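Local coordinates for DNA topoisomerase 2-associated protein PAT1 (Saccharomyces cerevisiae, PDB 5LMG) that activates mRNA decapping and represses translation in yeast, using its C-terminal domain to bind the decapping enzyme Dcp2 and the exonuclease Xrn1, at residues 302-305 against 306-310; 352-356 against 357-361. The protein carries 2 engineered substitutions. All coordinates share one frame; numbering follows the deposited sequence.

Interaction 1. Residues 302-305 against 306-310. With EDO (1,2-ethanediol), chain M; EDO (1,2-ethanediol), chain F; EDO (1,2-ethanediol), chain H.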
loop_
_atom_site.group_PDB
_atom_site.type_symbol
_atom_site.label_atom_id
_atom_site.label_comp_id
_atom_site.label_asym_id
_atom_site.label_seq_id
_atom_site.Cartn_x
_atom_site.Cartn_y
_atom_site.Cartn_z
ATOM N N ASP A 302 6.779 -13.302 15.898
ATOM C CA ASP A 302 5.878 -14.440 15.674
ATOM C C ASP A 302 5.480 -14.582 14.189
ATOM O O ASP A 302 5.310 -15.699 13.703
ATOM C CB ASP A 302 4.665 -14.380 16.613
ATOM C CG ASP A 302 5.007 -14.455 18.100
ATOM O OD1 ASP A 302 6.030 -15.103 18.453
ATOM O OD2 ASP A 302 4.253 -13.867 18.913
ATOM N N GLU A 303 5.412 -13.457 13.459
ATOM C CA GLU A 303 5.103 -13.447 12.026
ATOM C C GLU A 303 6.296 -13.932 11.201
ATOM O O GLU A 303 6.088 -14.646 10.220
ATOM C CB GLU A 303 4.614 -12.073 11.572
ATOM C CG GLU A 303 3.237 -11.704 12.119
ATOM C CD GLU A 303 2.028 -12.548 11.729
ATOM O OE1 GLU A 303 0.980 -12.400 12.399
ATOM O OE2 GLU A 303 2.114 -13.350 10.769
ATOM N N ILE A 304 7.541 -13.630 11.668
ATOM C CA ILE A 304 8.787 -14.095 11.050
ATOM C C ILE A 304 8.832 -15.643 11.155
ATOM O O ILE A 304 9.069 -16.313 10.147
ATOM C CB ILE A 304 10.046 -13.411 11.683
ATOM C CG1 ILE A 304 10.113 -11.901 11.310
ATOM C CG2 ILE A 304 11.343 -14.140 11.285
ATOM C CD1 ILE A 304 11.063 -11.057 12.150
ATOM N N PHE A 305 8.573 -16.184 12.369
ATOM C CA PHE A 305 8.564 -17.630 12.621
ATOM C C PHE A 305 7.438 -18.372 11.854
ATOM O O PHE A 305 7.702 -19.445 11.308
ATOM C CB PHE A 305 8.549 -17.948 14.126
ATOM C CG PHE A 305 9.748 -17.456 14.914
ATOM C CD1 PHE A 305 10.982 -17.256 14.295
ATOM C CD2 PHE A 305 9.647 -17.204 16.276
ATOM C CE1 PHE A 305 12.082 -16.779 15.019
ATOM C CE2 PHE A 305 10.758 -16.768 17.006
ATOM C CZ PHE A 305 11.963 -16.548 16.370
ATOM N N ALA A 306 6.221 -17.784 11.773
ATOM C CA ALA A 306 5.096 -18.358 11.025
ATOM C C ALA A 306 5.458 -18.503 9.532
ATOM O O ALA A 306 5.173 -19.550 8.952
ATOM C CB ALA A 306 3.853 -17.493 11.183
ATOM N N THR A 307 6.136 -17.482 8.938
ATOM C CA THR A 307 6.584 -17.483 7.539
ATOM C C THR A 307 7.640 -18.566 7.297
ATOM O O THR A 307 7.580 -19.236 6.265
ATOM C CB THR A 307 7.050 -16.075 7.088
ATOM O OG1 THR A 307 5.968 -15.160 7.241
ATOM C CG2 THR A 307 7.496 -16.041 5.631
ATOM N N ILE A 308 8.619 -18.698 8.226
ATOM C CA ILE A 308 9.679 -19.715 8.186
ATOM C C ILE A 308 9.045 -21.120 8.223
ATOM O O ILE A 308 9.452 -21.993 7.446
ATOM C CB ILE A 308 10.729 -19.486 9.312
ATOM C CG1 ILE A 308 11.609 -18.235 9.007
ATOM C CG2 ILE A 308 11.606 -20.743 9.558
ATOM C CD1 ILE A 308 12.405 -17.730 10.215
ATOM N N ASN A 309 8.024 -21.320 9.085
ATOM C CA ASN A 309 7.330 -22.612 9.202
ATOM C C ASN A 309 6.628 -22.976 7.896
ATOM O O ASN A 309 6.715 -24.127 7.467
ATOM C CB ASN A 309 6.353 -22.631 10.374
ATOM C CG ASN A 309 6.993 -22.594 11.751
ATOM O OD1 ASN A 309 8.107 -23.091 11.993
ATOM N ND2 ASN A 309 6.268 -22.046 12.705
ATOM N N GLU A 310 5.971 -21.981 7.249
ATOM C CA GLU A 310 5.285 -22.171 5.969
ATOM C C GLU A 310 6.283 -22.550 4.863
ATOM O O GLU A 310 6.020 -23.483 4.101
ATOM C CB GLU A 310 4.462 -20.937 5.576
ATOM C CG GLU A 310 3.279 -20.648 6.488
ATOM C CD GLU A 310 2.116 -21.622 6.458
ATOM O OE1 GLU A 310 1.455 -21.732 5.400
ATOM O OE2 GLU A 310 1.829 -22.229 7.516
HETATM C C1 EDO M . 3.046 -17.147 7.072
HETATM O O1 EDO M . 2.060 -16.266 7.573
HETATM C C2 EDO M . 3.122 -17.119 5.516
HETATM O O2 EDO M . 3.865 -16.001 5.050
HETATM C C1 EDO F . 4.624 -18.710 18.597
HETATM O O1 EDO F . 5.676 -17.914 18.058
HETATM C C2 EDO F . 3.253 -18.153 18.167
HETATM O O2 EDO F . 2.996 -16.959 18.883
HETATM C C1 EDO H . -0.612 -14.513 9.023
HETATM O O1 EDO H . 0.649 -14.103 8.513
HETATM C C2 EDO H . -1.441 -13.261 9.396
HETATM O O2 EDO H . -1.848 -12.530 8.234
HETATM O O HOH W 1 3.673 -14.381 8.657
#

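Interaction 2. Residues 352-356 against 357-361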
loop_
_atom_site.group_PDB
_atom_site.type_symbol
_atom_site.label_atom_id
_atom_site.label_comp_id
_atom_site.label_asym_id
_atom_site.label_seq_id
_atom_site.Cartn_x
_atom_site.Cartn_y
_atom_site.Cartn_z
ATOM N N PHE A 352 12.829 -7.695 4.021
ATOM C CA PHE A 352 12.771 -7.088 5.345
ATOM C C PHE A 352 14.059 -7.317 6.135
ATOM O O PHE A 352 14.620 -6.351 6.633
ATOM C CB PHE A 352 11.539 -7.595 6.120
ATOM C CG PHE A 352 11.493 -7.268 7.600
ATOM C CD1 PHE A 352 11.557 -5.948 8.044
ATOM C CD2 PHE A 352 11.333 -8.274 8.546
ATOM C CE1 PHE A 352 11.478 -5.645 9.410
ATOM C CE2 PHE A 352 11.268 -7.969 9.914
ATOM C CZ PHE A 352 11.328 -6.658 10.332
ATOM N N LEU A 353 14.521 -8.583 6.237
ATOM C CA LEU A 353 15.695 -8.968 7.024
ATOM C C LEU A 353 17.004 -8.325 6.570
ATOM O O LEU A 353 17.745 -7.832 7.428
ATOM C CB LEU A 353 15.858 -10.501 7.104
ATOM C CG LEU A 353 14.808 -11.295 7.886
ATOM C CD1 LEU A 353 15.084 -12.796 7.763
ATOM C CD2 LEU A 353 14.774 -10.883 9.367
ATOM N N ASN A 354 17.295 -8.346 5.237
ATOM C CA ASN A 354 18.528 -7.786 4.647
ATOM C C ASN A 354 18.762 -6.328 4.991
ATOM O O ASN A 354 19.899 -5.933 5.223
ATOM C CB ASN A 354 18.601 -7.993 3.137
ATOM C CG ASN A 354 18.606 -9.441 2.675
ATOM O OD1 ASN A 354 18.779 -10.408 3.437
ATOM N ND2 ASN A 354 18.422 -9.616 1.399
ATOM N N VAL A 355 17.681 -5.546 5.047
ATOM C CA VAL A 355 17.656 -4.125 5.397
ATOM C C VAL A 355 18.299 -3.892 6.801
ATOM O O VAL A 355 18.985 -2.890 7.020
ATOM C CB VAL A 355 16.189 -3.635 5.253
ATOM C CG1 VAL A 355 15.800 -2.622 6.311
ATOM C CG2 VAL A 355 15.917 -3.113 3.841
ATOM N N MET A 356 18.145 -4.870 7.700
ATOM C CA MET A 356 18.718 -4.841 9.042
ATOM C C MET A 356 20.029 -5.644 9.144
ATOM O O MET A 356 20.513 -5.892 10.247
ATOM C CB MET A 356 17.694 -5.354 10.048
ATOM C CG MET A 356 16.480 -4.453 10.196
ATOM S SD MET A 356 15.175 -5.230 11.161
ATOM C CE MET A 356 14.949 -6.798 10.235
ATOM N N GLY A 357 20.582 -6.043 8.004
ATOM C CA GLY A 357 21.817 -6.821 7.944
ATOM C C GLY A 357 21.672 -8.270 8.375
ATOM O O GLY A 357 22.647 -8.887 8.815
ATOM N N LEU A 358 20.453 -8.822 8.243
ATOM C CA LEU A 358 20.130 -10.206 8.599
ATOM C C LEU A 358 19.682 -10.978 7.368
ATOM O O LEU A 358 19.289 -10.361 6.385
ATOM C CB LEU A 358 19.050 -10.267 9.706
ATOM C CG LEU A 358 19.395 -9.580 11.046
ATOM C CD1 LEU A 358 18.214 -9.604 11.970
ATOM C CD2 LEU A 358 20.611 -10.227 11.721
ATOM N N VAL A 359 19.745 -12.322 7.412
ATOM C CA VAL A 359 19.345 -13.167 6.278
ATOM C C VAL A 359 18.789 -14.525 6.741
ATOM O O VAL A 359 19.314 -15.111 7.688
ATOM C CB VAL A 359 20.491 -13.312 5.214
ATOM C CG1 VAL A 359 21.716 -14.044 5.769
ATOM C CG2 VAL A 359 20.003 -13.961 3.919
ATOM N N TYR A 360 17.724 -15.008 6.064
ATOM C CA TYR A 360 17.168 -16.336 6.286
ATOM C C TYR A 360 17.762 -17.225 5.187
ATOM O O TYR A 360 17.460 -17.042 4.001
ATOM C CB TYR A 360 15.627 -16.371 6.275
ATOM C CG TYR A 360 15.098 -17.778 6.471
ATOM C CD1 TYR A 360 15.273 -18.449 7.677
ATOM C CD2 TYR A 360 14.507 -18.473 5.420
ATOM C CE1 TYR A 360 14.845 -19.766 7.844
ATOM C CE2 TYR A 360 14.061 -19.786 5.580
ATOM C CZ TYR A 360 14.235 -20.430 6.794
ATOM O OH TYR A 360 13.813 -21.729 6.956
ATOM N N ARG A 361 18.646 -18.142 5.586
ATOM C CA ARG A 361 19.374 -19.022 4.673
ATOM C C ARG A 361 19.794 -20.284 5.419
ATOM O O ARG A 361 20.244 -20.203 6.563
ATOM C CB ARG A 361 20.606 -18.265 4.130
ATOM C CG ARG A 361 21.360 -18.925 2.980
ATOM C CD ARG A 361 22.276 -17.929 2.270
ATOM N NE ARG A 361 23.216 -17.256 3.176
ATOM C CZ ARG A 361 23.663 -16.011 3.014
ATOM N NH1 ARG A 361 23.256 -15.279 1.980
ATOM N NH2 ARG A 361 24.517 -15.487 3.885
#

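Interaction 1. Residues 302-305 against 306-310
Ile304 and Ile308, one turn apart on the helix 290-322, lie side by side and point the same way, with CG2 of Ile304 meeting CD1 of Ile308 at 3.9 Å. In Ile304 the CG2 branch stands anti to the backbone N, while CG1 sits beside that N (chi1 -69°); CG2 is therefore the branch turned along the helix to meet its neighbour. The same CD1 of Ile308 also comes to the edge of the Phe305 ring, near the ring plane, 4.3 Å from CD1 of Phe305. Both isoleucines pack on Leu349 of helix 329-355, and Ile304 also touches an apolar side chain of the bound Dcp2 peptide.

Polar groups occupy another flank. The Glu303 chain bends at chi2 (-63°), and its carboxylate is linked to the Thr307 hydroxyl through a single water. That water donates to OE2 of Glu303 at 2.8 Å and accepts from OG1 of Thr307 at 2.8 Å. OE1 of Glu303 is held by Gln251, and O2 of an ethanediol, probably from the crystallisation liquor, donates to OG1 of Thr307 at 3.2 Å. Replacing Glu303 by an alanine would probably leave the bridging water without its carboxylate acceptor and Gln251 NE2 without this mate. Beneath these side chains runs ordinary alpha-helical bonding, as between Thr307 N and Glu303 O at 3.1 Å and between Asn309 N and Phe305 O at 2.9 Å.

The chemistry is consistent with an amphipathic segment: hydrocarbon branches pair along the flank that packs on helix 329-355, where Ile304 also meets the peptide, whereas the carboxylate and hydroxyl, too far apart to bond directly, are joined by water on the partly exposed flank beside Gln251.

Interaction 2. Residues 352-356 against 357-361
Leu353 O accepts from Leu358 N at 3.0 Å, and this backbone bond sets the way the chain leaves the helix 329-355. The same oxygen takes a second bond from Met356 N, and the two donors approach from opposite faces of the carbonyl plane. A shorter loop is closed by Gly357 N, 2.9 Å from Asn354 O and well above the plane of that carbonyl (67° out of it). A weaker contact of the CA-H...O kind joins Asn354 CA to Leu358 O at 3.2 Å.

The paired bonds from Leu358 N and Gly357 N define a Schellman motif, in which Gly357 is the C-prime residue. Its phi is positive (73°), a value that favours glycine, and a beta carbon here would lie only 2.8 Å from Met356 O, a clash. Just beyond it the chain enters the strand 358-361, which pairs antiparallel with 364-367 through Val359 and Ser366. The carbonyls of Met356 and Gly357 also each receive a weak hydrogen bond from a polar side chain of the bound Dcp2 peptide.

Apolar contacts back the turn. Leu353 and Leu358 meet at their roots, CB to CB at 4.1 Å, the hydrophobic pairing often found across this motif. Farther out, Leu353 lies alongside Tyr360, its CD1 3.9 Å from the tyrosine CB; with CG of Tyr360 anti to the backbone N (chi1 178°), the ring leads away from the leucine, and its hydroxyl reaches Glu312 in helix 290-322. Just past the last helical turn, Met356 bends at chi3 and lays its CE methyl over one face of the Phe352 ring, 3.6 Å above the plane and offset toward the rim.

Followed from the N terminus, the chain first makes interaction 1 within helix 290-322, turns back into helix 329-355, and reaches interaction 2 where that helix gives way to strand 358-361. Each contact is local and closes only helical or capping turns; the two are in series, so neither nests in nor crosses the other. They meet in space instead, the centres of interaction 1 and interaction 2 lying about 14 Å apart. Ile304 CD1 packs on Phe352 CE2 at 3.8 Å, and Ile308 CG2 on Tyr360 OH at 3.6 Å. The pair thus ties two successive helices to the terminal hairpin, at a place where both contacts also touch the Dcp2 peptide.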